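Local coordinates for iron-regulated outer membrane protein (Neisseria meningitidis, PDB 4B7O) that imports iron across the meningococcal outer membrane as a TonB-dependent transporter and probably also acts as a siderophore receptor, at residues T376-G381 with I449-E454; E324-N329 with F366-R371; N485-V490 with S503-S508. One frame throughout, in Å; residues are numbered along the deposited sequence.

Contact 1: T376-G381 with I449-E454; sequences TLLKYG and IEAIHE
Leu-378 reaches Ile-449 because its CG is turned away from the backbone N (chi1 -170°), which swings CD1 over the gap between the strands, 3.8 Å from Ile-449 CG1. CD1 of Leu-378 also closes on CB of Ala-451. Lys-379 takes a different course: CG stands opposite the carbonyl carbon (chi1 -71°) and the next torsion is extended, which brings CD 3.4 Å from Glu-450 OE1 and 3.7 Å from Ile-452 CD1. The bend at chi3 then leads the ammonium away, leaving NZ 5.4 Å from Glu-450 OE1; it forms its salt bridge with Asp-369 instead. On the face of Leu-378, Thr-376 CB packs 3.4 Å from His-453 ND1. Between the two layers of side chains, short backbone bonds run in two reciprocal pairs: Leu-377 N to Ile-452 O is 2.6 Å and Ile-452 N to Leu-377 O is 2.7 Å, and Lys-379 exchanges an equivalent pair with Glu-450. This is a regular antiparallel ladder, the segment axes at 165°, as expected of adjacent staves in a TonB-dependent receptor barrel. Thr-376, Leu-378, Tyr-380, Ile-449, Ala-451 and His-453 share one face; Leu-377, Lys-379, Glu-450 and Ile-452 occupy the other, where weak hydrogen bonds from Glu-450 to Ser-155 and Ser-157 place it against the plug. Strand 355-373 flanks the pair along 376-381: Tyr-380 lays its ring nearly parallel to Phe-368 and bonds through OH to Ser-370. Strand 458-472 continues the barrel wall beyond 449-454, touching Ile-452 through Thr-459 and Thr-461.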
loop_
_atom_site.group_PDB
_atom_site.type_symbol
_atom_site.label_atom_id
_atom_site.label_comp_id
_atom_site.label_asym_id
_atom_site.label_seq_id
_atom_site.Cartn_x
_atom_site.Cartn_y
_atom_site.Cartn_z
ATOM N N THR A 376 -3.386 -30.699 12.951
ATOM C CA THR A 376 -2.271 -29.854 13.344
ATOM C C THR A 376 -1.293 -29.705 12.149
ATOM O O THR A 376 -0.759 -30.696 11.630
ATOM C CB THR A 376 -1.654 -30.306 14.693
ATOM O OG1 THR A 376 -0.253 -30.094 14.710
ATOM C CG2 THR A 376 -1.932 -31.736 14.969
ATOM N N LEU A 377 -1.118 -28.468 11.683
ATOM C CA LEU A 377 -0.299 -28.173 10.508
ATOM C C LEU A 377 0.927 -27.473 11.031
ATOM O O LEU A 377 0.841 -26.723 12.013
ATOM C CB LEU A 377 -1.074 -27.270 9.538
ATOM C CG LEU A 377 -0.480 -26.977 8.147
ATOM C CD1 LEU A 377 -0.440 -28.235 7.256
ATOM C CD2 LEU A 377 -1.243 -25.865 7.434
ATOM N N LEU A 378 2.071 -27.756 10.423
ATOM C CA LEU A 378 3.313 -27.092 10.772
ATOM C C LEU A 378 3.729 -26.282 9.538
ATOM O O LEU A 378 3.687 -26.804 8.404
ATOM C CB LEU A 378 4.382 -28.147 11.049
ATOM C CG LEU A 378 5.713 -27.674 11.657
ATOM C CD1 LEU A 378 5.558 -26.653 12.783
ATOM C CD2 LEU A 378 6.521 -28.857 12.184
ATOM N N LYS A 379 4.081 -25.016 9.720
ATOM C CA LYS A 379 4.522 -24.206 8.562
ATOM C C LYS A 379 5.916 -23.742 8.809
ATOM O O LYS A 379 6.255 -23.359 9.943
ATOM C CB LYS A 379 3.672 -22.951 8.362
ATOM C CG LYS A 379 2.249 -23.150 7.865
ATOM C CD LYS A 379 1.456 -21.883 8.154
ATOM C CE LYS A 379 1.072 -21.087 6.918
ATOM N NZ LYS A 379 0.382 -22.000 5.963
ATOM N N TYR A 380 6.741 -23.755 7.754
ATOM C CA TYR A 380 8.088 -23.212 7.876
ATOM C C TYR A 380 8.478 -22.737 6.482
ATOM O O TYR A 380 7.976 -23.240 5.454
ATOM C CB TYR A 380 9.060 -24.285 8.436
ATOM C CG TYR A 380 8.886 -25.599 7.686
ATOM C CD1 TYR A 380 7.778 -26.377 7.910
ATOM C CD2 TYR A 380 9.804 -26.027 6.687
ATOM C CE1 TYR A 380 7.563 -27.567 7.236
ATOM C CE2 TYR A 380 9.589 -27.222 5.976
ATOM C CZ TYR A 380 8.467 -27.992 6.270
ATOM O OH TYR A 380 8.166 -29.152 5.593
ATOM N N GLY A 381 9.360 -21.760 6.448
ATOM C CA GLY A 381 9.862 -21.292 5.207
ATOM C C GLY A 381 10.915 -20.254 5.357
ATOM O O GLY A 381 11.406 -19.986 6.470
ATOM N N ILE A 449 8.999 -20.624 11.629
ATOM C CA ILE A 449 8.301 -21.900 11.804
ATOM C C ILE A 449 7.035 -21.592 12.604
ATOM O O ILE A 449 7.067 -20.799 13.550
ATOM C CB ILE A 449 9.223 -22.945 12.515
ATOM C CG1 ILE A 449 8.380 -24.093 13.032
ATOM C CG2 ILE A 449 9.969 -22.323 13.697
ATOM C CD1 ILE A 449 9.178 -25.301 13.408
ATOM N N GLU A 450 5.919 -22.183 12.222
ATOM C CA GLU A 450 4.647 -21.830 12.808
ATOM C C GLU A 450 3.806 -23.066 12.929
ATOM O O GLU A 450 3.701 -23.856 11.977
ATOM C CB GLU A 450 3.917 -20.830 11.918
ATOM C CG GLU A 450 2.708 -20.177 12.559
ATOM C CD GLU A 450 2.077 -19.104 11.662
ATOM O OE1 GLU A 450 1.472 -19.496 10.626
ATOM O OE2 GLU A 450 2.187 -17.882 11.998
ATOM N N ALA A 451 3.168 -23.221 14.088
ATOM C CA ALA A 451 2.352 -24.408 14.343
ATOM C C ALA A 451 0.866 -24.062 14.431
ATOM O O ALA A 451 0.498 -23.091 15.074
ATOM C CB ALA A 451 2.828 -25.105 15.623
ATOM N N ILE A 452 0.017 -24.856 13.805
ATOM C CA ILE A 452 -1.367 -24.568 13.890
ATOM C C ILE A 452 -2.031 -25.845 14.298
ATOM O O ILE A 452 -1.935 -26.856 13.575
ATOM C CB ILE A 452 -1.917 -24.055 12.541
ATOM C CG1 ILE A 452 -1.215 -22.741 12.188
ATOM C CG2 ILE A 452 -3.426 -23.846 12.554
ATOM C CD1 ILE A 452 -1.181 -22.527 10.716
ATOM N N HIS A 453 -2.707 -25.770 15.450
ATOM C CA HIS A 453 -3.409 -26.904 16.065
ATOM C C HIS A 453 -4.849 -26.606 16.322
ATOM O O HIS A 453 -5.185 -25.673 17.086
ATOM C CB HIS A 453 -2.719 -27.294 17.379
ATOM C CG HIS A 453 -3.291 -28.552 18.002
ATOM N ND1 HIS A 453 -3.765 -29.586 17.258
ATOM C CD2 HIS A 453 -3.486 -28.905 19.325
ATOM C CE1 HIS A 453 -4.216 -30.546 18.070
ATOM N NE2 HIS A 453 -4.043 -30.125 19.333
ATOM N N GLU A 454 -5.723 -27.398 15.726
ATOM C CA GLU A 454 -7.134 -27.215 15.898
ATOM C C GLU A 454 -7.837 -28.417 16.590
ATOM O O GLU A 454 -7.597 -29.581 16.207
ATOM C CB GLU A 454 -7.764 -26.999 14.523
ATOM C CG GLU A 454 -9.145 -26.330 14.518
ATOM C CD GLU A 454 -10.294 -27.330 14.541
ATOM O OE1 GLU A 454 -10.082 -28.434 13.964
ATOM O OE2 GLU A 454 -11.401 -27.045 15.133
#

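Contact 2: E324-N329 with F366-R371; sequences EKLDAN and FNFDSR
Asn-367 ND2 donates to Asp-327 OD1 at 2.7 Å, and the same nitrogen makes a longer bond of 3.2 Å to Asp-327 O. Asn-367 CG stands opposite its own carbonyl carbon (chi1 -49°), which sets the amide alongside the aspartate, and both acceptors are met somewhat tilted from the amide plane. Asp-327 O thus takes two donors, Asn-367 N and ND2, from opposite faces of its carbonyl plane. The other end of the amide is also held, since Asn-367 OD1 is hydrogen-bonded to Tyr-448 OH. At the far end of the ladder Glu-324 and Arg-371 form a salt bridge, OE1 lying 3.3 Å from NE. The oxygen sits over the centre of the guanidinium face and the two flat groups stand 81° apart, so charge attraction, without an N-H aimed at that oxygen, accounts for the pairing. The strands between are antiparallel members of the receptor barrel, and the pairing opens with a classic beta bulge at the Glu-324 end: Glu-324 and Lys-325 both face Asp-369, whose O accepts Glu-324 N, a bond whose modelled length is doubtfully short, and Lys-325 N at 3.2 Å. The carbonyl of Lys-325 returns a bond to Asp-369 N at 2.7 Å. Packing takes over on the opposite face of the strands from Asp-327 and Asn-367. Leu-326 CD1 rests over the ring of Phe-368 as a CH-pi contact, 3.7 Å from the centroid and 19° off the normal, while CD2 reaches the rim at CE1. Farther along, Ala-328 CB meets Phe-366 CD2 at 3.7 Å. At the salt-bridged end, Leu-377 of the neighbouring strand 376-391 packs on Glu-324, Asp-369 and Arg-371.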
loop_
_atom_site.group_PDB
_atom_site.type_symbol
_atom_site.label_atom_id
_atom_site.label_comp_id
_atom_site.label_asym_id
_atom_site.label_seq_id
_atom_site.Cartn_x
_atom_site.Cartn_y
_atom_site.Cartn_z
ATOM N N GLU A 324 2.966 -31.193 2.552
ATOM C CA GLU A 324 1.572 -31.166 2.135
ATOM C C GLU A 324 1.357 -30.072 1.085
ATOM O O GLU A 324 0.634 -30.265 0.095
ATOM C CB GLU A 324 0.654 -30.886 3.350
ATOM C CG GLU A 324 -0.832 -30.788 2.976
ATOM C CD GLU A 324 -1.775 -30.785 4.176
ATOM O OE1 GLU A 324 -1.294 -30.944 5.322
ATOM O OE2 GLU A 324 -3.002 -30.628 3.956
ATOM N N LYS A 325 1.980 -28.917 1.322
ATOM C CA LYS A 325 1.866 -27.769 0.436
ATOM C C LYS A 325 3.095 -26.864 0.492
ATOM O O LYS A 325 3.600 -26.512 1.580
ATOM C CB LYS A 325 0.609 -26.971 0.748
ATOM C CG LYS A 325 0.449 -25.773 -0.144
ATOM C CD LYS A 325 -1.014 -25.542 -0.453
ATOM C CE LYS A 325 -1.213 -24.101 -0.919
ATOM N NZ LYS A 325 -2.460 -24.012 -1.736
ATOM N N LEU A 326 3.573 -26.498 -0.698
ATOM C CA LEU A 326 4.678 -25.564 -0.839
ATOM C C LEU A 326 4.174 -24.489 -1.770
ATOM O O LEU A 326 3.577 -24.776 -2.825
ATOM C CB LEU A 326 5.945 -26.266 -1.410
ATOM C CG LEU A 326 7.200 -25.434 -1.814
ATOM C CD1 LEU A 326 7.730 -24.470 -0.741
ATOM C CD2 LEU A 326 8.348 -26.311 -2.322
ATOM N N ASP A 327 4.336 -23.248 -1.361
ATOM C CA ASP A 327 4.224 -22.191 -2.330
ATOM C C ASP A 327 5.541 -21.363 -2.330
ATOM O O ASP A 327 6.045 -20.971 -1.260
ATOM C CB ASP A 327 2.934 -21.387 -2.134
ATOM C CG ASP A 327 3.156 -20.052 -1.401
ATOM O OD1 ASP A 327 4.042 -19.968 -0.513
ATOM O OD2 ASP A 327 2.422 -19.074 -1.691
ATOM N N ALA A 328 6.113 -21.141 -3.513
ATOM C CA ALA A 328 7.315 -20.297 -3.612
ATOM C C ALA A 328 7.120 -19.250 -4.645
ATOM O O ALA A 328 6.457 -19.457 -5.640
ATOM C CB ALA A 328 8.486 -21.132 -4.029
ATOM N N ASN A 329 7.732 -18.119 -4.449
ATOM C CA ASN A 329 7.847 -17.232 -5.565
ATOM C C ASN A 329 9.240 -16.621 -5.737
ATOM O O ASN A 329 10.072 -16.626 -4.785
ATOM C CB ASN A 329 6.736 -16.196 -5.540
ATOM C CG ASN A 329 6.959 -15.121 -4.520
ATOM O OD1 ASN A 329 7.384 -15.387 -3.370
ATOM N ND2 ASN A 329 6.683 -13.855 -4.931
ATOM N N PHE A 366 10.009 -19.149 0.037
ATOM C CA PHE A 366 9.605 -20.556 0.057
ATOM C C PHE A 366 8.809 -20.831 1.329
ATOM O O PHE A 366 9.313 -20.664 2.434
ATOM C CB PHE A 366 10.809 -21.469 0.003
ATOM C CG PHE A 366 11.678 -21.275 -1.218
ATOM C CD1 PHE A 366 12.650 -20.258 -1.255
ATOM C CD2 PHE A 366 11.556 -22.123 -2.321
ATOM C CE1 PHE A 366 13.462 -20.066 -2.369
ATOM C CE2 PHE A 366 12.385 -21.945 -3.435
ATOM C CZ PHE A 366 13.329 -20.915 -3.460
ATOM N N ASN A 367 7.562 -21.225 1.156
ATOM C CA ASN A 367 6.705 -21.531 2.286
ATOM C C ASN A 367 6.276 -22.992 2.232
ATOM O O ASN A 367 5.608 -23.399 1.284
ATOM C CB ASN A 367 5.509 -20.568 2.269
ATOM C CG ASN A 367 5.953 -19.093 2.105
ATOM O OD1 ASN A 367 6.368 -18.415 3.080
ATOM N ND2 ASN A 367 5.905 -18.595 0.855
ATOM N N PHE A 368 6.695 -23.776 3.236
ATOM C CA PHE A 368 6.300 -25.191 3.391
ATOM C C PHE A 368 5.252 -25.476 4.481
ATOM O O PHE A 368 5.328 -24.916 5.596
ATOM C CB PHE A 368 7.509 -26.019 3.791
ATOM C CG PHE A 368 8.653 -25.929 2.851
ATOM C CD1 PHE A 368 8.752 -26.818 1.768
ATOM C CD2 PHE A 368 9.674 -24.983 3.062
ATOM C CE1 PHE A 368 9.850 -26.763 0.910
ATOM C CE2 PHE A 368 10.777 -24.917 2.198
ATOM C CZ PHE A 368 10.860 -25.819 1.127
ATOM N N ASP A 369 4.344 -26.402 4.153
ATOM C CA ASP A 369 3.396 -27.036 5.084
ATOM C C ASP A 369 3.521 -28.561 5.193
ATOM O O ASP A 369 3.260 -29.290 4.218
ATOM C CB ASP A 369 1.978 -26.786 4.624
ATOM C CG ASP A 369 1.629 -25.330 4.592
ATOM O OD1 ASP A 369 2.291 -24.542 5.299
ATOM O OD2 ASP A 369 0.668 -24.978 3.869
ATOM N N SER A 370 3.865 -29.030 6.390
ATOM C CA SER A 370 3.732 -30.463 6.744
ATOM C C SER A 370 2.704 -30.700 7.898
ATOM O O SER A 370 2.802 -30.119 9.010
ATOM C CB SER A 370 5.070 -31.107 7.120
ATOM O OG SER A 370 6.148 -30.230 6.935
ATOM N N ARG A 371 1.717 -31.534 7.575
ATOM C CA ARG A 371 0.750 -32.096 8.492
ATOM C C ARG A 371 1.423 -32.985 9.558
ATOM O O ARG A 371 2.202 -33.880 9.252
ATOM C CB ARG A 371 -0.230 -32.929 7.664
ATOM C CG ARG A 371 -1.305 -33.580 8.484
ATOM C CD ARG A 371 -2.679 -33.235 7.942
ATOM N NE ARG A 371 -2.938 -31.800 8.038
ATOM C CZ ARG A 371 -3.890 -31.152 7.369
ATOM N NH1 ARG A 371 -4.697 -31.817 6.538
ATOM N NH2 ARG A 371 -4.019 -29.832 7.521
#

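Contact 3: N485-V490 with S503-S508; sequences NPSFGV and SHNYAS
Asn-485 crosses to the 503-508 strand atom by atom. Its CB lies 3.6 Å from Tyr-506 O, CG passes Ala-507 CA at 3.9 Å, and at the tip ND2 donates to Ser-508 OG at 3.1 Å, with the hydroxyl tilted 21° from the amide plane. The second tip atom, OD1, turns outside the pair and accepts from Arg-536 NE. Next along the strand, Pro-486 has no N-H to give, and the rung there is carried by Tyr-506 N to Pro-486 O, 3.1 Å. The proline ring also packs: CD comes to 3.5 Å from Tyr-506 CB, with CG beside CD2, while Pro-486 O sits at the edge of the tyrosine ring. Phe-488 and His-504 restore a complete hydrogen-bonded pair, His-504 N to Phe-488 O at 2.9 Å and Phe-488 N to His-504 O at 3.0 Å, and Phe-488 CE1 touches His-504 CB. The chemistry implies a divided wall in this barrel hairpin: rings and the proline lie on one face, while on the other Asn-505, through ND2 to Ala-153 O, and weakly Ser-487 bond to the plug and Asn-485 ties barrel strands together.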
loop_
_atom_site.group_PDB
_atom_site.type_symbol
_atom_site.label_atom_id
_atom_site.label_comp_id
_atom_site.label_asym_id
_atom_site.label_seq_id
_atom_site.Cartn_x
_atom_site.Cartn_y
_atom_site.Cartn_z
ATOM N N ASN A 485 11.448 -13.400 16.500
ATOM C CA ASN A 485 10.126 -12.844 16.694
ATOM C C ASN A 485 9.078 -13.905 16.932
ATOM O O ASN A 485 8.778 -14.686 16.020
ATOM C CB ASN A 485 9.732 -11.976 15.522
ATOM C CG ASN A 485 10.703 -10.852 15.271
ATOM O OD1 ASN A 485 10.864 -9.887 16.065
ATOM N ND2 ASN A 485 11.311 -10.931 14.142
ATOM N N PRO A 486 8.541 -13.960 18.172
ATOM C CA PRO A 486 7.597 -14.993 18.578
ATOM C C PRO A 486 6.190 -14.532 18.404
ATOM O O PRO A 486 5.891 -13.390 18.675
ATOM C CB PRO A 486 7.891 -15.163 20.070
ATOM C CG PRO A 486 8.396 -13.853 20.525
ATOM C CD PRO A 486 9.103 -13.254 19.347
ATOM N N SER A 487 5.319 -15.403 17.950
ATOM C CA SER A 487 3.946 -14.980 17.850
ATOM C C SER A 487 2.976 -16.100 18.227
ATOM O O SER A 487 3.257 -17.280 17.939
ATOM C CB SER A 487 3.669 -14.498 16.421
ATOM O OG SER A 487 3.713 -15.593 15.517
ATOM N N PHE A 488 1.833 -15.726 18.816
ATOM C CA PHE A 488 0.722 -16.694 18.971
ATOM C C PHE A 488 -0.638 -16.037 18.908
ATOM O O PHE A 488 -0.793 -14.866 19.186
ATOM C CB PHE A 488 0.929 -17.607 20.255
ATOM C CG PHE A 488 0.640 -16.917 21.600
ATOM C CD1 PHE A 488 1.146 -15.673 21.907
ATOM C CD2 PHE A 488 -0.155 -17.553 22.563
ATOM C CE1 PHE A 488 0.856 -15.047 23.123
ATOM C CE2 PHE A 488 -0.457 -16.953 23.781
ATOM C CZ PHE A 488 0.062 -15.701 24.070
ATOM N N GLY A 489 -1.629 -16.784 18.504
ATOM C CA GLY A 489 -2.981 -16.291 18.514
ATOM C C GLY A 489 -3.954 -17.443 18.628
ATOM O O GLY A 489 -3.589 -18.612 18.428
ATOM N N VAL A 490 -5.191 -17.148 19.006
ATOM C CA VAL A 490 -6.187 -18.209 19.044
ATOM C C VAL A 490 -7.413 -17.817 18.252
ATOM O O VAL A 490 -7.754 -16.663 18.195
ATOM C CB VAL A 490 -6.539 -18.633 20.484
ATOM C CG1 VAL A 490 -5.277 -18.874 21.313
ATOM C CG2 VAL A 490 -7.402 -17.564 21.178
ATOM N N SER A 503 -4.515 -12.207 19.374
ATOM C CA SER A 503 -3.175 -12.477 18.944
ATOM C C SER A 503 -2.245 -11.593 19.705
ATOM O O SER A 503 -2.615 -10.520 20.143
ATOM C CB SER A 503 -2.986 -12.262 17.422
ATOM O OG SER A 503 -4.023 -11.468 16.872
ATOM N N HIS A 504 -1.032 -12.076 19.862
ATOM C CA HIS A 504 0.056 -11.299 20.442
ATOM C C HIS A 504 1.252 -11.694 19.575
ATOM O O HIS A 504 1.719 -12.849 19.653
ATOM C CB HIS A 504 0.239 -11.750 21.875
ATOM C CG HIS A 504 1.166 -10.897 22.693
ATOM N ND1 HIS A 504 0.858 -9.652 23.048
ATOM C CD2 HIS A 504 2.398 -11.174 23.265
ATOM C CE1 HIS A 504 1.843 -9.134 23.795
ATOM N NE2 HIS A 504 2.788 -10.061 23.927
ATOM N N ASN A 505 1.678 -10.766 18.705
ATOM C CA ASN A 505 2.718 -10.978 17.663
ATOM C C ASN A 505 3.878 -9.996 17.825
ATOM O O ASN A 505 3.662 -8.797 18.030
ATOM C CB ASN A 505 2.091 -10.785 16.289
ATOM C CG ASN A 505 0.926 -11.740 16.060
ATOM O OD1 ASN A 505 0.728 -12.697 16.846
ATOM N ND2 ASN A 505 0.163 -11.520 14.984
ATOM N N TYR A 506 5.094 -10.503 17.814
ATOM C CA TYR A 506 6.254 -9.705 17.563
ATOM C C TYR A 506 6.595 -9.750 16.079
ATOM O O TYR A 506 6.383 -10.794 15.373
ATOM C CB TYR A 506 7.450 -10.287 18.329
ATOM C CG TYR A 506 7.446 -9.869 19.767
ATOM C CD1 TYR A 506 7.997 -8.665 20.138
ATOM C CD2 TYR A 506 6.814 -10.657 20.751
ATOM C CE1 TYR A 506 7.969 -8.243 21.456
ATOM C CE2 TYR A 506 6.794 -10.255 22.065
ATOM C CZ TYR A 506 7.375 -9.069 22.417
ATOM O OH TYR A 506 7.353 -8.668 23.725
ATOM N N ALA A 507 7.107 -8.616 15.590
ATOM C CA ALA A 507 7.694 -8.551 14.211
ATOM C C ALA A 507 8.697 -7.432 14.128
ATOM O O ALA A 507 8.625 -6.427 14.891
ATOM C CB ALA A 507 6.591 -8.422 13.114
ATOM N N SER A 508 9.671 -7.598 13.232
ATOM C CA SER A 508 10.677 -6.529 13.063
ATOM C C SER A 508 10.738 -6.026 11.636
ATOM O O SER A 508 10.465 -6.761 10.696
ATOM C CB SER A 508 12.071 -6.947 13.534
ATOM O OG SER A 508 12.330 -8.253 13.052
#

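In the fold
All three contacts join antiparallel neighbours in the wall of the beta-barrel. Along the chain they come in series, contact 2 first, then contact 1, then contact 3, the last within the hairpin of strands 478-493 and 498-509. Contacts 1 and 2 have centres about 11 Å apart and touch, because strands 355-373 and 376-391 are successive and paired. Contact 3 lies about 14 Å from contact 1 and 20 Å from contact 2, centre to centre; strand 458-472 bridges contacts 1 and 3 by pairing with 441-455 and 478-493. Together they sample one continuous part of the wall, with contacts 1 and 3 both bordering the plug around residues 153-157.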